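Local atomic coordinates of hypothetical protein TT1466 (Thermus thermophilus, PDB entry 1IUK), a protein that is of unknown function but probably binds coenzyme A through a Rossmann-like domain. Residues 33-47 with 56-69. Sequence-based numbering, arbitrary orientation.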
ATOM      1  N   PRO A  33       3.215  -5.109   6.676  1.00 17.89           N
ATOM      2  CA  PRO A  33       2.447  -4.068   7.371  1.00 18.19           C
ATOM      3  C   PRO A  33       2.826  -3.992   8.867  1.00 19.92           C
ATOM      4  O   PRO A  33       2.795  -2.924   9.493  1.00 15.02           O
ATOM      5  CB  PRO A  33       0.994  -4.507   7.174  1.00 17.63           C
ATOM      6  CG  PRO A  33       1.027  -5.373   5.964  1.00 18.76           C
ATOM      7  CD  PRO A  33       2.337  -6.076   5.993  1.00 15.57           C
ATOM      8  N   ARG A  34       3.165  -5.147   9.431  1.00 18.63           N
ATOM      9  CA  ARG A  34       3.559  -5.243  10.828  1.00 21.01           C
ATOM     10  C   ARG A  34       4.822  -4.412  11.056  1.00 18.05           C
ATOM     11  O   ARG A  34       4.908  -3.622  12.002  1.00 18.48           O
ATOM     12  CB  ARG A  34       3.828  -6.704  11.183  1.00 22.77           C
ATOM     13  CG  ARG A  34       3.215  -7.147  12.485  1.00 28.58           C
ATOM     14  CD  ARG A  34       3.972  -8.337  13.054  1.00 28.01           C
ATOM     15  NE  ARG A  34       4.008  -8.293  14.509  1.00 30.95           N
ATOM     16  CZ  ARG A  34       5.125  -8.299  15.226  1.00 31.53           C
ATOM     17  NH1 ARG A  34       6.307  -8.349  14.616  1.00 30.24           N
ATOM     18  NH2 ARG A  34       5.061  -8.251  16.555  1.00 33.82           N
ATOM     19  N   TYR A  35       5.801  -4.602  10.182  1.00 15.97           N
ATOM     20  CA  TYR A  35       7.053  -3.863  10.260  1.00 19.34           C
ATOM     21  C   TYR A  35       6.798  -2.357  10.162  1.00 22.58           C
ATOM     22  O   TYR A  35       7.364  -1.561  10.922  1.00 21.72           O
ATOM     23  CB  TYR A  35       7.975  -4.276   9.119  1.00 20.32           C
ATOM     24  CG  TYR A  35       9.143  -3.333   8.907  1.00 25.37           C
ATOM     25  CD1 TYR A  35       9.046  -2.264   8.023  1.00 24.10           C
ATOM     26  CD2 TYR A  35      10.350  -3.516   9.592  1.00 26.44           C
ATOM     27  CE1 TYR A  35      10.119  -1.398   7.823  1.00 28.59           C
ATOM     28  CE2 TYR A  35      11.430  -2.655   9.400  1.00 26.30           C
ATOM     29  CZ  TYR A  35      11.311  -1.599   8.514  1.00 29.07           C
ATOM     30  OH  TYR A  35      12.377  -0.752   8.296  1.00 25.83           O
ATOM     31  N   LEU A  36       5.947  -1.981   9.207  1.00 19.96           N
ATOM     32  CA  LEU A  36       5.618  -0.582   8.957  1.00 18.37           C
ATOM     33  C   LEU A  36       5.008   0.101  10.164  1.00 18.90           C
ATOM     34  O   LEU A  36       5.348   1.244  10.467  1.00 21.08           O
ATOM     35  CB  LEU A  36       4.654  -0.484   7.774  1.00 16.50           C
ATOM     36  CG  LEU A  36       5.187  -0.195   6.366  1.00 20.56           C
ATOM     37  CD1 LEU A  36       6.689  -0.319   6.266  1.00 22.80           C
ATOM     38  CD2 LEU A  36       4.504  -1.135   5.397  1.00 17.21           C
ATOM     39  N   ARG A  37       4.101  -0.586  10.849  1.00 17.07           N
ATOM     40  CA  ARG A  37       3.466  -0.023  12.031  1.00 19.81           C
ATOM     41  C   ARG A  37       4.524   0.265  13.098  1.00 22.77           C
ATOM     42  O   ARG A  37       4.428   1.243  13.837  1.00 22.36           O
ATOM     43  CB  ARG A  37       2.426  -0.991  12.576  1.00 16.99           C
ATOM     44  CG  ARG A  37       1.620  -0.459  13.739  1.00 22.86           C
ATOM     45  CD  ARG A  37       0.923  -1.614  14.448  1.00 26.90           C
ATOM     46  NE  ARG A  37      -0.107  -1.173  15.386  1.00 31.52           N
ATOM     47  CZ  ARG A  37      -0.849  -1.997  16.123  1.00 29.07           C
ATOM     48  NH1 ARG A  37      -0.674  -3.312  16.031  1.00 28.16           N
ATOM     49  NH2 ARG A  37      -1.765  -1.506  16.952  1.00 26.60           N
ATOM     50  N   GLU A  38       5.530  -0.600  13.167  1.00 26.58           N
ATOM     51  CA  GLU A  38       6.617  -0.443  14.126  1.00 27.77           C
ATOM     52  C   GLU A  38       7.404   0.821  13.804  1.00 28.75           C
ATOM     53  O   GLU A  38       7.847   1.535  14.709  1.00 29.79           O
ATOM     54  CB  GLU A  38       7.554  -1.641  14.052  1.00 26.63           C
ATOM     55  CG  GLU A  38       6.926  -2.938  14.492  1.00 29.05           C
ATOM     56  CD  GLU A  38       7.933  -4.069  14.533  1.00 29.34           C
ATOM     57  OE1 GLU A  38       7.669  -5.079  15.216  1.00 33.55           O
ATOM     58  OE2 GLU A  38       8.995  -3.953  13.883  1.00 32.85           O
ATOM     59  N   GLN A  39       7.574   1.092  12.512  1.00 25.73           N
ATOM     60  CA  GLN A  39       8.314   2.266  12.072  1.00 23.33           C
ATOM     61  C   GLN A  39       7.530   3.568  12.214  1.00 22.52           C
ATOM     62  O   GLN A  39       7.909   4.591  11.641  1.00 25.58           O
ATOM     63  CB  GLN A  39       8.768   2.081  10.628  1.00 23.63           C
ATOM     64  CG  GLN A  39       9.455   0.752  10.375  1.00 29.68           C
ATOM     65  CD  GLN A  39      10.343   0.332  11.527  1.00 35.65           C
ATOM     66  OE1 GLN A  39      11.409   0.906  11.740  1.00 35.91           O
ATOM     67  NE2 GLN A  39       9.903  -0.675  12.281  1.00 38.74           N
ATOM     68  N   GLY A  40       6.435   3.527  12.964  1.00 20.19           N
ATOM     69  CA  GLY A  40       5.652   4.728  13.198  1.00 24.45           C
ATOM     70  C   GLY A  40       4.572   5.137  12.210  1.00 23.81           C
ATOM     71  O   GLY A  40       4.093   6.269  12.262  1.00 27.96           O
ATOM     72  N   TYR A  41       4.187   4.242  11.309  1.00 21.86           N
ATOM     73  CA  TYR A  41       3.144   4.552  10.332  1.00 19.39           C
ATOM     74  C   TYR A  41       1.791   4.088  10.854  1.00 20.64           C
ATOM     75  O   TYR A  41       1.720   3.198  11.702  1.00 18.57           O
ATOM     76  CB  TYR A  41       3.407   3.821   9.013  1.00 15.87           C
ATOM     77  CG  TYR A  41       4.623   4.285   8.263  1.00 15.59           C
ATOM     78  CD1 TYR A  41       5.758   3.483   8.184  1.00 15.20           C
ATOM     79  CD2 TYR A  41       4.647   5.531   7.628  1.00 17.16           C
ATOM     80  CE1 TYR A  41       6.881   3.902   7.503  1.00 14.27           C
ATOM     81  CE2 TYR A  41       5.775   5.961   6.937  1.00 13.95           C
ATOM     82  CZ  TYR A  41       6.891   5.141   6.880  1.00 15.32           C
ATOM     83  OH  TYR A  41       8.018   5.545   6.207  1.00 14.52           O
ATOM     84  N   ARG A  42       0.720   4.697  10.354  1.00 18.27           N
ATOM     85  CA  ARG A  42      -0.612   4.272  10.730  1.00 16.79           C
ATOM     86  C   ARG A  42      -1.004   3.388   9.558  1.00 18.86           C
ATOM     87  O   ARG A  42      -1.168   3.870   8.438  1.00 20.43           O
ATOM     88  CB  ARG A  42      -1.577   5.448  10.828  1.00 19.99           C
ATOM     89  CG  ARG A  42      -3.021   4.991  10.994  1.00 28.85           C
ATOM     90  CD  ARG A  42      -3.978   6.154  11.194  1.00 36.51           C
ATOM     91  NE  ARG A  42      -5.039   5.783  12.123  1.00 43.94           N
ATOM     92  CZ  ARG A  42      -5.029   6.088  13.414  1.00 48.11           C
ATOM     93  NH1 ARG A  42      -4.007   6.775  13.919  1.00 48.36           N
ATOM     94  NH2 ARG A  42      -6.024   5.690  14.205  1.00 49.80           N
ATOM     95  N   VAL A  43      -1.108   2.088   9.803  1.00 19.71           N
ATOM     96  CA  VAL A  43      -1.451   1.146   8.747  1.00 17.77           C
ATOM     97  C   VAL A  43      -2.940   0.842   8.808  1.00 18.59           C
ATOM     98  O   VAL A  43      -3.487   0.488   9.862  1.00 17.44           O
ATOM     99  CB  VAL A  43      -0.626  -0.159   8.870  1.00 19.22           C
ATOM    100  CG1 VAL A  43       0.855   0.157   8.801  1.00 17.84           C
ATOM    101  CG2 VAL A  43      -0.939  -0.854  10.173  1.00 24.63           C
ATOM    102  N   LEU A  44      -3.593   1.007   7.661  1.00 18.20           N
ATOM    103  CA  LEU A  44      -5.024   0.785   7.534  1.00 15.71           C
ATOM    104  C   LEU A  44      -5.262  -0.428   6.652  1.00 15.13           C
ATOM    105  O   LEU A  44      -5.063  -0.372   5.435  1.00 14.50           O
ATOM    106  CB  LEU A  44      -5.679   2.024   6.922  1.00 18.67           C
ATOM    107  CG  LEU A  44      -5.334   3.336   7.628  1.00 16.81           C
ATOM    108  CD1 LEU A  44      -5.895   4.519   6.839  1.00 20.55           C
ATOM    109  CD2 LEU A  44      -5.888   3.305   9.047  1.00 19.31           C
ATOM    110  N   PRO A  45      -5.672  -1.555   7.259  1.00 17.13           N
ATOM    111  CA  PRO A  45      -5.921  -2.777   6.486  1.00 15.09           C
ATOM    112  C   PRO A  45      -7.199  -2.748   5.629  1.00 12.40           C
ATOM    113  O   PRO A  45      -8.277  -2.391   6.109  1.00 10.81           O
ATOM    114  CB  PRO A  45      -5.974  -3.863   7.563  1.00 17.09           C
ATOM    115  CG  PRO A  45      -6.551  -3.140   8.765  1.00 16.60           C
ATOM    116  CD  PRO A  45      -5.915  -1.758   8.703  1.00 17.29           C
ATOM    117  N   VAL A  46      -7.061  -3.121   4.361  1.00 11.81           N
ATOM    118  CA  VAL A  46      -8.209  -3.177   3.457  1.00 13.50           C
ATOM    119  C   VAL A  46      -8.228  -4.540   2.756  1.00 10.72           C
ATOM    120  O   VAL A  46      -7.310  -4.889   2.028  1.00 11.85           O
ATOM    121  CB  VAL A  46      -8.167  -2.053   2.381  1.00 15.65           C
ATOM    122  CG1 VAL A  46      -9.438  -2.105   1.527  1.00 13.65           C
ATOM    123  CG2 VAL A  46      -8.058  -0.685   3.041  1.00 14.16           C
ATOM    124  N   ASN A  47      -9.280  -5.310   2.998  1.00 13.83           N
ATOM    125  CA  ASN A  47      -9.432  -6.626   2.390  1.00 14.62           C
ATOM    126  C   ASN A  47     -10.812  -7.136   2.741  1.00 13.45           C
ATOM    127  O   ASN A  47     -11.118  -7.383   3.907  1.00 15.70           O
ATOM    128  CB  ASN A  47      -8.380  -7.613   2.914  1.00 12.85           C
ATOM    129  CG  ASN A  47      -8.246  -8.844   2.030  1.00 17.24           C
ATOM    130  OD1 ASN A  47      -9.154  -9.173   1.266  1.00 15.51           O
ATOM    131  ND2 ASN A  47      -7.114  -9.531   2.135  1.00 12.91           N
ATOM    132  N   PHE A  56      -3.471  -5.221  12.543  1.00 23.00           N
ATOM    133  CA  PHE A  56      -2.547  -4.127  12.813  1.00 22.72           C
ATOM    134  C   PHE A  56      -3.143  -3.063  13.724  1.00 22.97           C
ATOM    135  O   PHE A  56      -2.858  -1.876  13.572  1.00 24.85           O
ATOM    136  CB  PHE A  56      -2.095  -3.505  11.491  1.00 20.38           C
ATOM    137  CG  PHE A  56      -1.819  -4.520  10.426  1.00 22.77           C
ATOM    138  CD1 PHE A  56      -0.990  -5.610  10.688  1.00 19.54           C
ATOM    139  CD2 PHE A  56      -2.440  -4.433   9.185  1.00 20.83           C
ATOM    140  CE1 PHE A  56      -0.790  -6.598   9.742  1.00 19.22           C
ATOM    141  CE2 PHE A  56      -2.248  -5.419   8.226  1.00 19.82           C
ATOM    142  CZ  PHE A  56      -1.423  -6.507   8.502  1.00 22.14           C
ATOM    143  N   GLY A  57      -3.970  -3.500  14.672  1.00 22.89           N
ATOM    144  CA  GLY A  57      -4.585  -2.575  15.611  1.00 26.82           C
ATOM    145  C   GLY A  57      -5.784  -1.830  15.060  1.00 29.06           C
ATOM    146  O   GLY A  57      -6.410  -1.038  15.765  1.00 29.07           O
ATOM    147  N   GLU A  58      -6.112  -2.087  13.798  1.00 28.94           N
ATOM    148  CA  GLU A  58      -7.239  -1.425  13.150  1.00 27.66           C
ATOM    149  C   GLU A  58      -8.224  -2.432  12.563  1.00 27.75           C
ATOM    150  O   GLU A  58      -7.845  -3.550  12.207  1.00 29.92           O
ATOM    151  CB  GLU A  58      -6.728  -0.515  12.030  1.00 26.87           C
ATOM    152  CG  GLU A  58      -5.925   0.677  12.513  1.00 32.72           C
ATOM    153  CD  GLU A  58      -6.738   1.623  13.395  1.00 34.28           C
ATOM    154  OE1 GLU A  58      -7.937   1.366  13.632  1.00 37.36           O
ATOM    155  OE2 GLU A  58      -6.173   2.630  13.860  1.00 39.28           O
ATOM    156  N   GLU A  59      -9.488  -2.038  12.461  1.00 25.88           N
ATOM    157  CA  GLU A  59     -10.488  -2.923  11.877  1.00 27.75           C
ATOM    158  C   GLU A  59     -10.346  -2.867  10.360  1.00 25.73           C
ATOM    159  O   GLU A  59     -10.319  -1.785   9.772  1.00 23.37           O
ATOM    160  CB  GLU A  59     -11.897  -2.484  12.278  1.00 32.88           C
ATOM    161  CG  GLU A  59     -13.016  -3.364  11.729  1.00 39.55           C
ATOM    162  CD  GLU A  59     -14.325  -3.198  12.494  1.00 43.84           C
ATOM    163  OE1 GLU A  59     -14.382  -3.611  13.679  1.00 46.10           O
ATOM    164  OE2 GLU A  59     -15.294  -2.659  11.911  1.00 43.77           O
ATOM    165  N   ALA A  60     -10.235  -4.033   9.731  1.00 22.84           N
ATOM    166  CA  ALA A  60     -10.100  -4.098   8.281  1.00 20.04           C
ATOM    167  C   ALA A  60     -11.423  -3.707   7.638  1.00 17.15           C
ATOM    168  O   ALA A  60     -12.493  -4.031   8.152  1.00 16.75           O
ATOM    169  CB  ALA A  60      -9.701  -5.518   7.842  1.00 19.16           C
ATOM    170  N   VAL A  61     -11.345  -2.999   6.521  1.00 15.51           N
ATOM    171  CA  VAL A  61     -12.544  -2.583   5.797  1.00 15.76           C
ATOM    172  C   VAL A  61     -12.535  -3.297   4.437  1.00 14.85           C
ATOM    173  O   VAL A  61     -11.487  -3.728   3.963  1.00 13.70           O
ATOM    174  CB  VAL A  61     -12.598  -1.029   5.615  1.00 11.65           C
ATOM    175  CG1 VAL A  61     -12.720  -0.352   6.974  1.00 12.28           C
ATOM    176  CG2 VAL A  61     -11.364  -0.523   4.890  1.00 14.73           C
ATOM    177  N   ALA A  62     -13.699  -3.423   3.807  1.00 16.96           N
ATOM    178  CA  ALA A  62     -13.774  -4.120   2.534  1.00 16.71           C
ATOM    179  C   ALA A  62     -13.313  -3.321   1.324  1.00 17.87           C
ATOM    180  O   ALA A  62     -12.764  -3.898   0.386  1.00 18.71           O
ATOM    181  CB  ALA A  62     -15.187  -4.630   2.307  1.00 19.51           C
ATOM    182  N   SER A  63     -13.521  -2.002   1.344  1.00 19.21           N
ATOM    183  CA  SER A  63     -13.150  -1.154   0.214  1.00 16.83           C
ATOM    184  C   SER A  63     -12.344   0.064   0.600  1.00 15.98           C
ATOM    185  O   SER A  63     -12.506   0.610   1.687  1.00 18.39           O
ATOM    186  CB  SER A  63     -14.405  -0.677  -0.513  1.00 21.66           C
ATOM    187  OG  SER A  63     -14.227   0.635  -1.035  1.00 27.22           O
ATOM    188  N   LEU A  64     -11.496   0.507  -0.318  1.00 15.14           N
ATOM    189  CA  LEU A  64     -10.663   1.675  -0.087  1.00 17.50           C
ATOM    190  C   LEU A  64     -11.521   2.882   0.250  1.00 18.88           C
ATOM    191  O   LEU A  64     -11.125   3.729   1.040  1.00 20.10           O
ATOM    192  CB  LEU A  64      -9.816   1.972  -1.323  1.00 16.61           C
ATOM    193  CG  LEU A  64      -8.646   1.032  -1.625  1.00 16.48           C
ATOM    194  CD1 LEU A  64      -7.986   1.454  -2.925  1.00 14.22           C
ATOM    195  CD2 LEU A  64      -7.638   1.057  -0.465  1.00 15.67           C
ATOM    196  N   LEU A  65     -12.704   2.952  -0.344  1.00 22.49           N
ATOM    197  CA  LEU A  65     -13.604   4.075  -0.112  1.00 23.07           C
ATOM    198  C   LEU A  65     -14.204   4.058   1.285  1.00 22.84           C
ATOM    199  O   LEU A  65     -14.854   5.015   1.694  1.00 22.24           O
ATOM    200  CB  LEU A  65     -14.721   4.079  -1.159  1.00 29.25           C
ATOM    201  CG  LEU A  65     -14.316   4.161  -2.638  1.00 29.19           C
ATOM    202  CD1 LEU A  65     -13.236   5.206  -2.828  1.00 31.61           C
ATOM    203  CD2 LEU A  65     -13.831   2.794  -3.108  1.00 33.02           C
ATOM    204  N   ASP A  66     -13.989   2.972   2.023  1.00 21.48           N
ATOM    205  CA  ASP A  66     -14.503   2.884   3.388  1.00 21.01           C
ATOM    206  C   ASP A  66     -13.540   3.578   4.357  1.00 21.69           C
ATOM    207  O   ASP A  66     -13.895   3.857   5.497  1.00 22.80           O
ATOM    208  CB  ASP A  66     -14.663   1.426   3.817  1.00 23.59           C
ATOM    209  CG  ASP A  66     -15.897   0.760   3.232  1.00 29.39           C
ATOM    210  OD1 ASP A  66     -15.804  -0.449   2.924  1.00 28.39           O
ATOM    211  OD2 ASP A  66     -16.952   1.429   3.093  1.00 31.00           O
ATOM    212  N   LEU A  67     -12.318   3.847   3.905  1.00 21.37           N
ATOM    213  CA  LEU A  67     -11.326   4.500   4.751  1.00 20.95           C
ATOM    214  C   LEU A  67     -11.839   5.887   5.079  1.00 27.46           C
ATOM    215  O   LEU A  67     -12.403   6.574   4.223  1.00 28.70           O
ATOM    216  CB  LEU A  67      -9.970   4.581   4.036  1.00 18.42           C
ATOM    217  CG  LEU A  67      -9.238   3.235   3.890  1.00 17.85           C
ATOM    218  CD1 LEU A  67      -7.889   3.396   3.186  1.00 14.45           C
ATOM    219  CD2 LEU A  67      -9.054   2.648   5.272  1.00 19.54           C
ATOM    220  N   LYS A  68     -11.636   6.305   6.320  1.00 29.50           N
ATOM    221  CA  LYS A  68     -12.126   7.601   6.758  1.00 34.01           C
ATOM    222  C   LYS A  68     -11.054   8.689   6.874  1.00 31.92           C
ATOM    223  O   LYS A  68     -11.253   9.686   7.572  1.00 32.56           O
ATOM    224  CB  LYS A  68     -12.874   7.436   8.094  1.00 38.15           C
ATOM    225  CG  LYS A  68     -14.214   6.687   7.986  1.00 41.59           C
ATOM    226  CD  LYS A  68     -15.136   7.328   6.932  1.00 46.67           C
ATOM    227  CE  LYS A  68     -16.576   6.814   7.033  1.00 49.07           C
ATOM    228  NZ  LYS A  68     -17.143   6.414   5.706  1.00 49.36           N
ATOM    229  N   GLU A  69      -9.931   8.507   6.183  1.00 28.04           N
ATOM    230  CA  GLU A  69      -8.858   9.496   6.216  1.00 25.87           C
ATOM    231  C   GLU A  69      -7.949   9.377   4.995  1.00 22.15           C
ATOM    232  O   GLU A  69      -7.885   8.328   4.363  1.00 22.95           O
ATOM    233  CB  GLU A  69      -8.047   9.350   7.505  1.00 30.02           C
ATOM    234  CG  GLU A  69      -6.996   8.258   7.480  1.00 37.30           C
ATOM    235  CD  GLU A  69      -6.074   8.321   8.680  1.00 40.50           C
ATOM    236  OE1 GLU A  69      -5.316   9.310   8.810  1.00 43.22           O
ATOM    237  OE2 GLU A  69      -6.107   7.380   9.496  1.00 44.29           O
TER
HETATM  238  O   HOH W   1      -2.048   0.707  12.493  1.00 24.91           O
HETATM  239  O   HOH W   2      -8.806  -0.240   7.979  1.00 17.68           O
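Phe56 lays one ring face against Pro33, whose CB stands 3.6 Å from the ring centroid in a CH-pi contact, 21° off the ring normal. Pro45 CB reaches the same ring at CD2, 3.9 Å away. With CG anti to its own carbonyl carbon (chi1 -41°), Phe56 sends its ring in between helix and strand. Replacing Phe56 by an alanine is likely to open a gap between Pro33 and Pro45 and leave Pro33 CB without its CH-pi partner. The guanidinium of Arg37, on an extended chain, lies flat over Phe56 O.

Arg42 meets two carboxylates. Its NH2 forms a salt bridge with Glu58 OE2 at 3.1 Å, and its NE forms another with Glu69 OE2 at 3.3 Å. Both carboxylate planes are turned by about half a right angle from the guanidinium plane.

Val46 CG2 packs among Val61, Leu64 and Leu67, with Val61 CG2 at 3.8 Å. The backbones make a single bridge here: Val61 N donates to Pro45 O, and Asn47 N donates to Val61 O at 2.9 Å. One water links Val43 O to Phe56 O, and another links Pro45 O to Glu59 O.

Strand 42-46 is an outermost strand of the parallel Rossmann-like sheet and pairs on its other side with strand 15-19. Segment 56-69 runs past its outer edge, then Leu64 packs on helix 87-93 and Leu67 touches strand 15-19.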